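Local coordinates for protein glutaminase 1 (Escherichia coli, PDB 1U60) that catalyses the hydrolysis of L-glutamine to L-glutamate and ammonium, at residues A63-K69 against Y192-C196; Y29-L33 against E156-E161. Residues are numbered along the deposited sequence.

Interaction 1. Residues A63-K69 against Y192-C196; sequences ALESISK and YTRQC
This is a buried turn-to-helix contact near the centre of the molecule, where the connection from strand 62-63 into helix 68-80 meets the C-terminal end of helix 185-195. Build Ala63 extended, then turn at Leu64. Glu65 takes a positive-phi conformation (48/-129), unusual for a residue other than glycine, and backbone bonds Ile67 N to Leu64 O (3.2 Å), Ser68 N to Glu65 O (2.9 Å) and Lys69 N to Ser66 O (3.0 Å) carry the turn into helix 68-80. The register point is Glu65 opposite Cys196, with CA atoms 3.8 Å apart. There Glu65 N donates to Cys196 O at 2.9 Å, while Glu65 CA makes a CA-H...O contact of 3.1 Å with the same Cys196 O.

Ser68 (chi1 p) points its OG between two acceptors, Glu65 O at 2.8 Å and Gln195 OE1 at 3.1 Å, which compete for one proton. Gln195 reaches in with chi1 p and chi2 t. Tyr192, chi1 t, brings its OH to 3.1 Å from Lys69 CE.

Ser66-Ile67-Ser68-Lys69 is the S-x-x-K motif of the beta-lactamase-like clan. Lys69, extended beyond chi1 (chi2 to chi4 all t), hydrogen-bonds through NZ to Tyr244, Asn117 and Leu115, and Ser66 OG also bonds Tyr244. With Ser66, Tyr192 and Tyr244 all predicted substrate-binding residues, this chemistry is consistent with a serine hydroxyl held ready as nucleophile, as in beta-lactamase relatives.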
loop_
_atom_site.group_PDB
_atom_site.type_symbol
_atom_site.label_atom_id
_atom_site.label_comp_id
_atom_site.label_asym_id
_atom_site.label_seq_id
_atom_site.Cartn_x
_atom_site.Cartn_y
_atom_site.Cartn_z
ATOM N N ALA A 63 25.466 -3.903 6.146
ATOM C CA ALA A 63 24.568 -4.623 7.088
ATOM C C ALA A 63 23.155 -4.647 6.559
ATOM O O ALA A 63 22.643 -3.634 6.118
ATOM C CB ALA A 63 24.633 -3.980 8.494
ATOM N N LEU A 64 22.568 -5.825 6.530
ATOM C CA LEU A 64 21.223 -6.082 6.041
ATOM C C LEU A 64 20.187 -5.295 6.842
ATOM O O LEU A 64 19.291 -4.729 6.289
ATOM C CB LEU A 64 20.964 -7.573 6.143
ATOM C CG LEU A 64 19.642 -8.117 5.571
ATOM C CD1 LEU A 64 19.525 -7.892 4.081
ATOM C CD2 LEU A 64 19.561 -9.588 5.845
ATOM N N GLU A 65 20.345 -5.322 8.158
ATOM C CA GLU A 65 19.489 -4.706 9.130
ATOM C C GLU A 65 18.019 -5.027 8.852
ATOM O O GLU A 65 17.706 -6.180 8.604
ATOM C CB GLU A 65 19.827 -3.210 9.199
ATOM C CG GLU A 65 21.255 -2.975 9.730
ATOM C CD GLU A 65 21.365 -3.207 11.232
ATOM O OE1 GLU A 65 20.319 -3.460 11.905
ATOM O OE2 GLU A 65 22.484 -3.094 11.748
ATOM N N SER A 66 17.123 -4.027 8.787
ATOM C CA SER A 66 15.701 -4.376 8.782
ATOM C C SER A 66 15.270 -4.959 7.431
ATOM O O SER A 66 14.151 -5.463 7.282
ATOM C CB SER A 66 14.807 -3.214 9.218
ATOM O OG SER A 66 14.910 -2.265 8.255
ATOM N N ILE A 67 16.122 -4.974 6.425
ATOM C CA ILE A 67 15.745 -5.716 5.232
ATOM C C ILE A 67 15.548 -7.203 5.549
ATOM O O ILE A 67 14.766 -7.907 4.853
ATOM C CB ILE A 67 16.761 -5.466 4.038
ATOM C CG1 ILE A 67 16.777 -3.965 3.635
ATOM C CG2 ILE A 67 16.377 -6.309 2.861
ATOM C CD1 ILE A 67 17.898 -3.596 2.744
ATOM N N SER A 68 16.239 -7.690 6.589
ATOM C CA SER A 68 16.040 -9.044 7.101
ATOM C C SER A 68 14.561 -9.390 7.387
ATOM O O SER A 68 14.190 -10.562 7.300
ATOM C CB SER A 68 16.843 -9.214 8.385
ATOM O OG SER A 68 16.285 -8.461 9.437
ATOM N N LYS A 69 13.721 -8.376 7.652
ATOM C CA LYS A 69 12.288 -8.571 7.939
ATOM C C LYS A 69 11.592 -9.285 6.776
ATOM O O LYS A 69 10.676 -10.096 6.982
ATOM C CB LYS A 69 11.590 -7.265 8.286
ATOM C CG LYS A 69 12.226 -6.533 9.465
ATOM C CD LYS A 69 11.537 -5.156 9.640
ATOM C CE LYS A 69 11.987 -4.446 10.907
ATOM N NZ LYS A 69 11.468 -3.018 10.855
ATOM N N TYR A 192 16.261 -12.028 16.313
ATOM C CA TYR A 192 15.916 -10.851 15.515
ATOM C C TYR A 192 17.178 -9.967 15.331
ATOM O O TYR A 192 17.482 -9.482 14.243
ATOM C CB TYR A 192 14.764 -10.037 16.141
ATOM C CG TYR A 192 14.544 -8.803 15.303
ATOM C CD1 TYR A 192 14.017 -8.926 14.033
ATOM C CD2 TYR A 192 15.003 -7.542 15.707
ATOM C CE1 TYR A 192 13.873 -7.873 13.219
ATOM C CE2 TYR A 192 14.846 -6.439 14.860
ATOM C CZ TYR A 192 14.283 -6.633 13.612
ATOM O OH TYR A 192 14.175 -5.627 12.690
ATOM N N THR A 193 17.929 -9.780 16.418
ATOM C CA THR A 193 19.181 -9.020 16.381
ATOM C C THR A 193 20.214 -9.635 15.429
ATOM O O THR A 193 20.803 -8.935 14.608
ATOM C CB THR A 193 19.739 -8.911 17.795
ATOM O OG1 THR A 193 18.748 -8.272 18.613
ATOM C CG2 THR A 193 20.942 -8.018 17.830
ATOM N N ARG A 194 20.360 -10.946 15.500
ATOM C CA ARG A 194 21.245 -11.696 14.587
ATOM C C ARG A 194 20.855 -11.497 13.149
ATOM O O ARG A 194 21.720 -11.254 12.309
ATOM C CB ARG A 194 21.254 -13.201 14.886
ATOM C CG ARG A 194 21.778 -13.561 16.270
ATOM C CD ARG A 194 21.895 -15.055 16.462
ATOM N NE ARG A 194 21.757 -15.522 17.840
ATOM C CZ ARG A 194 21.922 -16.805 18.216
ATOM N NH1 ARG A 194 22.272 -17.726 17.335
ATOM N NH2 ARG A 194 21.743 -17.165 19.467
ATOM N N GLN A 195 19.561 -11.616 12.844
ATOM C CA GLN A 195 19.124 -11.582 11.443
ATOM C C GLN A 195 19.398 -10.228 10.793
ATOM O O GLN A 195 19.617 -10.113 9.575
ATOM C CB GLN A 195 17.672 -12.002 11.311
ATOM C CG GLN A 195 16.664 -10.893 11.570
ATOM C CD GLN A 195 15.250 -11.300 11.341
ATOM O OE1 GLN A 195 14.429 -10.490 10.793
ATOM N NE2 GLN A 195 14.901 -12.458 11.771
ATOM N N CYS A 196 19.436 -9.182 11.628
ATOM C CA CYS A 196 19.770 -7.841 11.199
ATOM C C CYS A 196 21.275 -7.593 10.990
ATOM O O CYS A 196 21.655 -6.582 10.391
ATOM C CB CYS A 196 19.271 -6.828 12.218
ATOM S SG CYS A 196 17.474 -6.608 12.223
#

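Interaction 2. Residues Y29-L33 against E156-E161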
loop_
_atom_site.group_PDB
_atom_site.type_symbol
_atom_site.label_atom_id
_atom_site.label_comp_id
_atom_site.label_asym_id
_atom_site.label_seq_id
_atom_site.Cartn_x
_atom_site.Cartn_y
_atom_site.Cartn_z
ATOM N N TYR A 29 24.248 4.648 15.717
ATOM C CA TYR A 29 23.982 4.161 17.056
ATOM C C TYR A 29 24.944 3.053 17.467
ATOM O O TYR A 29 25.033 2.752 18.645
ATOM C CB TYR A 29 22.529 3.740 17.228
ATOM C CG TYR A 29 22.132 2.616 16.316
ATOM C CD1 TYR A 29 21.613 2.863 15.051
ATOM C CD2 TYR A 29 22.281 1.324 16.720
ATOM C CE1 TYR A 29 21.255 1.815 14.221
ATOM C CE2 TYR A 29 21.933 0.278 15.890
ATOM C CZ TYR A 29 21.444 0.534 14.656
ATOM O OH TYR A 29 21.097 -0.537 13.861
ATOM N N ILE A 30 25.635 2.454 16.487
ATOM C CA ILE A 30 26.770 1.556 16.743
ATOM C C ILE A 30 27.916 2.025 15.853
ATOM O O ILE A 30 27.681 2.547 14.773
ATOM C CB ILE A 30 26.482 0.069 16.489
ATOM C CG1 ILE A 30 25.853 -0.184 15.106
ATOM C CG2 ILE A 30 25.562 -0.515 17.601
ATOM C CD1 ILE A 30 25.928 -1.652 14.695
ATOM N N PRO A 31 29.147 1.894 16.317
ATOM C CA PRO A 31 30.296 2.376 15.538
ATOM C C PRO A 31 30.442 1.792 14.139
ATOM O O PRO A 31 30.845 2.523 13.232
ATOM C CB PRO A 31 31.497 1.988 16.421
ATOM C CG PRO A 31 30.954 2.014 17.784
ATOM C CD PRO A 31 29.558 1.449 17.667
ATOM N N PHE A 32 30.146 0.511 13.956
ATOM C CA PHE A 32 30.293 -0.107 12.666
ATOM C C PHE A 32 29.532 0.719 11.618
ATOM O O PHE A 32 30.086 1.012 10.555
ATOM C CB PHE A 32 29.763 -1.550 12.671
ATOM C CG PHE A 32 30.025 -2.295 11.394
ATOM C CD1 PHE A 32 31.178 -3.020 11.222
ATOM C CD2 PHE A 32 29.106 -2.256 10.352
ATOM C CE1 PHE A 32 31.411 -3.738 10.043
ATOM C CE2 PHE A 32 29.345 -2.918 9.177
ATOM C CZ PHE A 32 30.506 -3.672 9.014
ATOM N N LEU A 33 28.262 1.028 11.881
ATOM C CA LEU A 33 27.455 1.797 10.924
ATOM C C LEU A 33 27.991 3.224 10.763
ATOM O O LEU A 33 27.991 3.782 9.668
ATOM C CB LEU A 33 25.987 1.769 11.345
ATOM C CG LEU A 33 25.328 0.403 11.266
ATOM C CD1 LEU A 33 23.930 0.461 11.877
ATOM C CD2 LEU A 33 25.246 -0.080 9.794
ATOM N N GLU A 156 31.101 -8.477 14.633
ATOM C CA GLU A 156 31.218 -7.122 15.130
ATOM C C GLU A 156 29.861 -6.440 15.193
ATOM O O GLU A 156 29.501 -5.858 16.233
ATOM C CB GLU A 156 32.173 -6.283 14.287
ATOM C CG GLU A 156 32.289 -4.866 14.845
ATOM C CD GLU A 156 33.304 -3.992 14.138
ATOM O OE1 GLU A 156 33.886 -4.412 13.116
ATOM O OE2 GLU A 156 33.428 -2.844 14.605
ATOM N N VAL A 157 29.089 -6.533 14.107
ATOM C CA VAL A 157 27.766 -5.870 14.094
ATOM C C VAL A 157 26.859 -6.510 15.133
ATOM O O VAL A 157 26.180 -5.802 15.877
ATOM C CB VAL A 157 27.095 -5.943 12.729
ATOM C CG1 VAL A 157 25.644 -5.425 12.784
ATOM C CG2 VAL A 157 27.911 -5.155 11.716
ATOM N N ASN A 158 26.803 -7.837 15.145
ATOM C CA ASN A 158 25.976 -8.594 16.103
ATOM C C ASN A 158 26.336 -8.247 17.561
ATOM O O ASN A 158 25.463 -7.953 18.363
ATOM C CB ASN A 158 26.086 -10.106 15.865
ATOM C CG ASN A 158 25.246 -10.897 16.807
ATOM O OD1 ASN A 158 25.761 -11.682 17.617
ATOM N ND2 ASN A 158 23.975 -10.676 16.756
ATOM N N GLN A 159 27.622 -8.250 17.897
ATOM C CA GLN A 159 28.008 -7.883 19.271
ATOM C C GLN A 159 27.574 -6.457 19.660
ATOM O O GLN A 159 27.089 -6.236 20.793
ATOM C CB GLN A 159 29.519 -8.109 19.493
ATOM C CG GLN A 159 29.867 -8.534 20.940
ATOM C CD GLN A 159 29.281 -9.926 21.297
ATOM O OE1 GLN A 159 29.788 -10.974 20.837
ATOM N NE2 GLN A 159 28.212 -9.933 22.087
ATOM N N SER A 160 27.703 -5.506 18.737
ATOM C CA SER A 160 27.279 -4.141 18.959
ATOM C C SER A 160 25.770 -4.002 19.109
ATOM O O SER A 160 25.263 -3.313 20.007
ATOM C CB SER A 160 27.759 -3.235 17.811
ATOM O OG SER A 160 29.153 -3.081 17.874
ATOM N N GLU A 161 25.041 -4.658 18.211
ATOM C CA GLU A 161 23.573 -4.625 18.250
ATOM C C GLU A 161 23.023 -5.292 19.508
ATOM O O GLU A 161 22.063 -4.798 20.088
ATOM C CB GLU A 161 23.018 -5.322 17.009
ATOM C CG GLU A 161 23.261 -4.525 15.708
ATOM C CD GLU A 161 22.241 -3.438 15.467
ATOM O OE1 GLU A 161 21.401 -3.194 16.370
ATOM O OE2 GLU A 161 22.290 -2.761 14.398
HETATM O O HOH W 1 30.118 -1.501 16.053
#
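Helix 155-162 presents one side to the short helix 31-34 and the loop residues just before it. Glu156 starts the contact at the solvent-exposed end: it extends with chi1 and chi2 both t, and its OE1 lies at the edge of the Phe32 ring, 3.6 Å from CD1. Val157 meets the same ring over a face, its CG2 3.5 Å from the Phe32 centroid and only 16° off the normal, a good CH-pi contact. Its other methyl, Val157 CG1, packs at 4.2 Å against Ile30 CD1.

One turn on, at Ser160, CB sits 3.5 Å from Ile30 CG2. Here a water joins the two segments, accepting from Phe32 N at 2.9 Å and lying 2.6 Å from Ser160 OG. Since Ile30 is the N-cap position, that water takes up an amide in the first turn of the short helix.

Glu161 closes the row. Its chi1 and chi2, both m, bend the carboxylate back so that OE2 accepts a short 2.6 Å hydrogen bond from Tyr29 OH, with Ile30 CD1 3.8 Å from the same OE2. Tyr29 also touches Val262, which, like Glu161, is predicted to bind substrate; the contact thus runs from the apolar packing of Ile30 and Phe32 on helix 155-162 toward what is probably the glutaminase substrate pocket.

From the N terminus the chain passes 29-33, then 63-69, then 156-161, which returns to 29-33 and closes interaction 2; only afterwards does 192-196 come back to 63-69 and close interaction 1. The two loops therefore cross rather than nest, each spanning 122 intervening residues. Interaction 1 ties the turn before helix 68-80 to the end of helix 185-195, and interaction 2 ties helix 31-34 to helix 155-162. Glu161 bridges the two: its OE2 approaches Glu65 OE2 to 2.7 Å, a close pair of like charges, and its CB packs at 3.5 Å on Thr193 CG2. Together they gather the predicted substrate-binding residues Ser66, Glu161 and Tyr192 from distant parts of the sequence.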